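Local coordinates for thioesterase (Streptomyces coelicolor, PDB 3QMW), which probably acts as a thioesterase, with an alpha/beta-hydrolase fold, in the biosynthesis of prodiginines, at residues 37-42 and 183-188; 100-105 and 130-135. All blocks are in the same frame, centred on the assembly; numbering follows the deposited sequence.

Contact 1: residues 37-42 and 183-188; sequences PYAGGT and ADLRAC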
loop_
_atom_site.group_PDB
_atom_site.type_symbol
_atom_site.label_atom_id
_atom_site.label_comp_id
_atom_site.label_asym_id
_atom_site.label_seq_id
_atom_site.Cartn_x
_atom_site.Cartn_y
_atom_site.Cartn_z
ATOM N N PRO D 37 15.231 -11.622 5.623
ATOM C CA PRO D 37 14.614 -11.636 6.941
ATOM C C PRO D 37 15.508 -11.122 8.045
ATOM O O PRO D 37 16.665 -10.783 7.821
ATOM C CB PRO D 37 14.305 -13.124 7.179
ATOM C CG PRO D 37 14.479 -13.789 5.862
ATOM C CD PRO D 37 15.529 -12.994 5.174
ATOM N N TYR D 38 14.945 -11.064 9.239
ATOM C CA TYR D 38 15.685 -10.606 10.394
ATOM C C TYR D 38 16.472 -11.778 10.948
ATOM O O TYR D 38 16.315 -12.926 10.489
ATOM C CB TYR D 38 14.755 -10.002 11.461
ATOM C CG TYR D 38 13.481 -10.773 11.710
ATOM C CD1 TYR D 38 12.268 -10.344 11.171
ATOM C CD2 TYR D 38 13.478 -11.921 12.484
ATOM C CE1 TYR D 38 11.081 -11.052 11.396
ATOM C CE2 TYR D 38 12.309 -12.632 12.709
ATOM C CZ TYR D 38 11.111 -12.193 12.159
ATOM O OH TYR D 38 9.951 -12.898 12.369
ATOM N N ALA D 39 17.326 -11.468 11.922
ATOM C CA ALA D 39 18.102 -12.466 12.639
ATOM C C ALA D 39 17.182 -13.502 13.218
ATOM O O ALA D 39 16.315 -13.170 14.018
ATOM C CB ALA D 39 18.895 -11.819 13.759
ATOM N N GLY D 40 17.386 -14.755 12.817
ATOM C CA GLY D 40 16.638 -15.900 13.346
ATOM C C GLY D 40 15.358 -16.140 12.560
ATOM O O GLY D 40 14.545 -17.006 12.926
ATOM N N GLY D 41 15.199 -15.381 11.477
ATOM C CA GLY D 41 13.961 -15.344 10.730
ATOM C C GLY D 41 14.001 -16.276 9.556
ATOM O O GLY D 41 15.026 -16.858 9.237
ATOM N N THR D 42 12.859 -16.407 8.911
ATOM C CA THR D 42 12.698 -17.292 7.773
ATOM C C THR D 42 11.894 -16.531 6.726
ATOM O O THR D 42 11.595 -15.361 6.918
ATOM C CB THR D 42 11.986 -18.588 8.202
ATOM O OG1 THR D 42 10.604 -18.328 8.492
ATOM C CG2 THR D 42 12.659 -19.160 9.449
ATOM N N ALA D 183 23.794 -17.753 14.909
ATOM C CA ALA D 183 24.598 -17.639 13.698
ATOM C C ALA D 183 24.216 -16.393 12.882
ATOM O O ALA D 183 25.075 -15.766 12.256
ATOM C CB ALA D 183 24.478 -18.896 12.857
ATOM N N ASP D 184 22.933 -16.029 12.890
ATOM C CA ASP D 184 22.493 -14.773 12.264
ATOM C C ASP D 184 23.047 -13.551 13.004
ATOM O O ASP D 184 23.551 -12.624 12.378
ATOM C CB ASP D 184 20.958 -14.673 12.216
ATOM C CG ASP D 184 20.327 -15.508 11.102
ATOM O OD1 ASP D 184 21.045 -16.052 10.232
ATOM O OD2 ASP D 184 19.080 -15.621 11.101
ATOM N N LEU D 185 22.935 -13.542 14.330
ATOM C CA LEU D 185 23.383 -12.391 15.121
ATOM C C LEU D 185 24.903 -12.191 15.099
ATOM O O LEU D 185 25.396 -11.082 15.307
ATOM C CB LEU D 185 22.911 -12.491 16.576
ATOM C CG LEU D 185 21.583 -11.848 16.985
ATOM C CD1 LEU D 185 21.389 -12.047 18.473
ATOM C CD2 LEU D 185 21.538 -10.359 16.658
ATOM N N ARG D 186 25.644 -13.263 14.864
ATOM C CA ARG D 186 27.097 -13.194 14.881
ATOM C C ARG D 186 27.624 -12.460 13.655
ATOM O O ARG D 186 28.619 -11.745 13.733
ATOM C CB ARG D 186 27.705 -14.598 14.955
ATOM C CG ARG D 186 29.205 -14.597 14.732
ATOM C CD ARG D 186 29.917 -15.716 15.443
ATOM N NE ARG D 186 31.247 -15.886 14.868
ATOM C CZ ARG D 186 32.325 -16.275 15.534
ATOM N NH1 ARG D 186 33.479 -16.392 14.881
ATOM N NH2 ARG D 186 32.264 -16.538 16.841
ATOM N N ALA D 187 26.959 -12.632 12.520
ATOM C CA ALA D 187 27.331 -11.888 11.332
ATOM C C ALA D 187 27.072 -10.384 11.495
ATOM O O ALA D 187 27.571 -9.600 10.706
ATOM C CB ALA D 187 26.601 -12.420 10.134
ATOM N N CYS D 188 26.306 -9.989 12.512
ATOM C CA CYS D 188 25.963 -8.577 12.738
ATOM C C CYS D 188 26.840 -7.886 13.771
ATOM O O CYS D 188 26.842 -6.659 13.863
ATOM C CB CYS D 188 24.508 -8.450 13.204
ATOM S SG CYS D 188 23.288 -8.902 11.967
#
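Ala-39 and Gly-40, the two central residues of a type II beta turn, meet Asp-184 and Leu-185 on helix 178-189. The turn lies in the loop that follows strand 31-36 of the alpha/beta-hydrolase sheet; the helix comes from the long insertion between strands 129-132 and 203-208, where thioesterases of this fold commonly carry a lid. Tyr-38 opens the turn. Its CB points away from the helix, and its ring meets Phe-240 edge-to-face, beside the probable catalytic residues, while Tyr-38 O accepts the closing bond from Gly-41 N at 2.9 Å. Ala-39 makes the apolar part of the contact. Ala-39 CB rests against Asp-184 CB at 3.8 Å and reaches Leu-185 CD2 at 4.2 Å, one branch of a leucine whose side chain passes alongside the methyl. Met-106 of helix 106-120 touches both Ala-39 and Asp-184, so three parts of the fold converge here. Gly-40 takes the positive phi (88°) that the third position of a type II turn requires, and its amide points out of the turn at the helix. That N-H gives a nearly straight hydrogen bond to Asp-184 OD2, with 2.6 Å between Gly-40 N and the oxygen. The carboxylate is brought there by a chi1 of -78°, CG lying beside the helix backbone N and anti to the carbonyl carbon; OD2 receives the amide on its anti lone pair. Gly-41 completes the turn, and Arg-67 ties it to the helix from outside the two segments: its NH2 forms a salt bridge with the same OD2, which would favour an ionised Asp-184 despite its burial, and also hydrogen-bonds Gly-41 O.

Contact 2: residues 100-105 and 130-135; sequences ALFGHS and FVSGSR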
loop_
_atom_site.group_PDB
_atom_site.type_symbol
_atom_site.label_atom_id
_atom_site.label_comp_id
_atom_site.label_asym_id
_atom_site.label_seq_id
_atom_site.Cartn_x
_atom_site.Cartn_y
_atom_site.Cartn_z
ATOM N N ALA D 100 15.031 -5.063 -6.920
ATOM C CA ALA D 100 15.409 -4.228 -5.779
ATOM C C ALA D 100 15.592 -5.077 -4.522
ATOM O O ALA D 100 15.340 -6.284 -4.529
ATOM C CB ALA D 100 14.377 -3.143 -5.542
ATOM N N LEU D 101 16.020 -4.433 -3.444
ATOM C CA LEU D 101 16.370 -5.135 -2.225
ATOM C C LEU D 101 15.590 -4.564 -1.065
ATOM O O LEU D 101 15.593 -3.345 -0.855
ATOM C CB LEU D 101 17.884 -5.021 -1.946
ATOM C CG LEU D 101 18.815 -5.430 -3.100
ATOM C CD1 LEU D 101 20.253 -5.043 -2.817
ATOM C CD2 LEU D 101 18.667 -6.940 -3.430
ATOM N N PHE D 102 14.917 -5.463 -0.337
ATOM C CA PHE D 102 14.391 -5.186 0.995
ATOM C C PHE D 102 15.080 -6.038 2.068
ATOM O O PHE D 102 15.244 -7.250 1.898
ATOM C CB PHE D 102 12.890 -5.466 1.106
ATOM C CG PHE D 102 12.402 -5.341 2.512
ATOM C CD1 PHE D 102 12.119 -4.098 3.046
ATOM C CD2 PHE D 102 12.353 -6.443 3.343
ATOM C CE1 PHE D 102 11.733 -3.967 4.375
ATOM C CE2 PHE D 102 11.971 -6.310 4.671
ATOM C CZ PHE D 102 11.657 -5.079 5.181
ATOM N N GLY D 103 15.427 -5.416 3.190
ATOM C CA GLY D 103 15.908 -6.153 4.336
ATOM C C GLY D 103 15.455 -5.524 5.632
ATOM O O GLY D 103 15.415 -4.310 5.746
ATOM N N HIS D 104 15.118 -6.328 6.609
ATOM C CA HIS D 104 14.767 -5.805 7.891
ATOM C C HIS D 104 15.806 -6.207 8.892
ATOM O O HIS D 104 16.054 -7.347 9.067
ATOM C CB HIS D 104 13.424 -6.352 8.329
ATOM C CG HIS D 104 13.013 -5.911 9.693
ATOM N ND1 HIS D 104 12.724 -4.610 9.991
ATOM C CD2 HIS D 104 12.823 -6.598 10.832
ATOM C CE1 HIS D 104 12.412 -4.504 11.260
ATOM N NE2 HIS D 104 12.469 -5.698 11.794
ATOM N N SER D 105 16.385 -5.262 9.595
ATOM C CA SER D 105 17.349 -5.617 10.599
ATOM C C SER D 105 18.513 -6.353 9.945
ATOM O O SER D 105 19.073 -5.897 9.005
ATOM C CB SER D 105 16.680 -6.451 11.665
ATOM O OG SER D 105 17.406 -6.410 12.859
ATOM N N PHE D 130 15.630 -0.866 0.120
ATOM C CA PHE D 130 14.806 -0.638 1.307
ATOM C C PHE D 130 15.403 -1.336 2.515
ATOM O O PHE D 130 15.785 -2.504 2.443
ATOM C CB PHE D 130 13.395 -1.174 1.081
ATOM C CG PHE D 130 12.779 -0.718 -0.193
ATOM C CD1 PHE D 130 12.122 0.506 -0.261
ATOM C CD2 PHE D 130 12.854 -1.501 -1.327
ATOM C CE1 PHE D 130 11.551 0.930 -1.437
ATOM C CE2 PHE D 130 12.280 -1.085 -2.514
ATOM C CZ PHE D 130 11.627 0.123 -2.573
ATOM N N VAL D 131 15.470 -0.618 3.628
ATOM C CA VAL D 131 15.981 -1.183 4.864
ATOM C C VAL D 131 15.132 -0.698 6.023
ATOM O O VAL D 131 14.982 0.502 6.215
ATOM C CB VAL D 131 17.475 -0.795 5.126
ATOM C CG1 VAL D 131 18.328 -0.991 3.876
ATOM C CG2 VAL D 131 17.599 0.639 5.654
ATOM N N SER D 132 14.581 -1.629 6.795
ATOM C CA SER D 132 13.790 -1.259 7.955
ATOM C C SER D 132 14.427 -1.777 9.235
ATOM O O SER D 132 15.148 -2.767 9.213
ATOM C CB SER D 132 12.362 -1.782 7.813
ATOM O OG SER D 132 12.345 -3.177 7.597
ATOM N N GLY D 133 14.171 -1.078 10.338
ATOM C CA GLY D 133 14.675 -1.455 11.652
ATOM C C GLY D 133 16.163 -1.754 11.711
ATOM O O GLY D 133 16.586 -2.624 12.465
ATOM N N SER D 134 16.962 -1.039 10.929
ATOM C CA SER D 134 18.413 -1.262 10.906
ATOM C C SER D 134 19.199 0.041 11.005
ATOM O O SER D 134 18.941 0.990 10.267
ATOM C CB SER D 134 18.813 -2.007 9.630
ATOM O OG SER D 134 20.216 -2.197 9.566
ATOM N N ARG D 135 20.151 0.077 11.931
ATOM C CA ARG D 135 21.129 1.172 12.020
ATOM C C ARG D 135 22.058 1.171 10.809
ATOM O O ARG D 135 22.141 0.183 10.073
ATOM C CB ARG D 135 21.974 1.019 13.283
ATOM C CG ARG D 135 22.800 -0.284 13.302
ATOM C CD ARG D 135 23.583 -0.475 14.571
ATOM N NE ARG D 135 22.755 -0.333 15.758
ATOM C CZ ARG D 135 23.192 -0.542 16.996
ATOM N NH1 ARG D 135 24.450 -0.930 17.220
ATOM N NH2 ARG D 135 22.363 -0.373 18.022
#
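With chi1 at 56°, Ser-132 carries OG between its own backbone N and carbonyl carbon, facing His-104, whose CG is anti to the backbone N (chi1 177°). OG thus comes to the ring edge near its plane and hydrogen-bonds ND1, with 2.8 Å between Ser-132 OG and His-104 ND1. The residues sit on neighbouring parallel strands, 99-104 and 129-132, joined through helix 106-120 as a beta-alpha-beta unit at the centre of the sheet. Phe-130 N bonds Leu-101 O at 2.7 Å, and Gly-103 then bonds both ways, its N to Phe-130 O and its O to Ser-132 N. On the face bearing both phenylalanines, their side chains cross at about a right angle: the edge of the Phe-102 ring, at CD1, meets Phe-130 CB at 3.7 Å. The far end of the imidazole is fixed by His-104 NE2 bonding His-239 O. Past the strand end, Ser-105 turns to a positive phi (60°), consistent with the nucleophile elbow of a probable Ser-His-Asp triad; Ser-105 OG bonds His-239 NE2, and its backbone is held to the next strand by Ser-105 N to Ser-132 O, 2.8 Å.

How the contacts relate
Contact 2 is buried in the middle of the sheet, whereas contact 1 is only partly buried and lies beyond the strand ends, between a loop and a helix of the probable lid. Contact 2 is held by a ladder of backbone hydrogen bonds with a histidine-serine pair beside it; contact 1 rests on one carboxylate bond and a methyl contact. They are neighbours, with centres about 13 Å apart: Tyr-38 CD1 packs on His-104 CD2 at 3.8 Å, and Tyr-38 CB lies 4.0 Å from Ser-105 CB. Helix 106-120 touches both contacts, at Met-106 for contact 1 and, among other residues, at Ala-108 for contact 2.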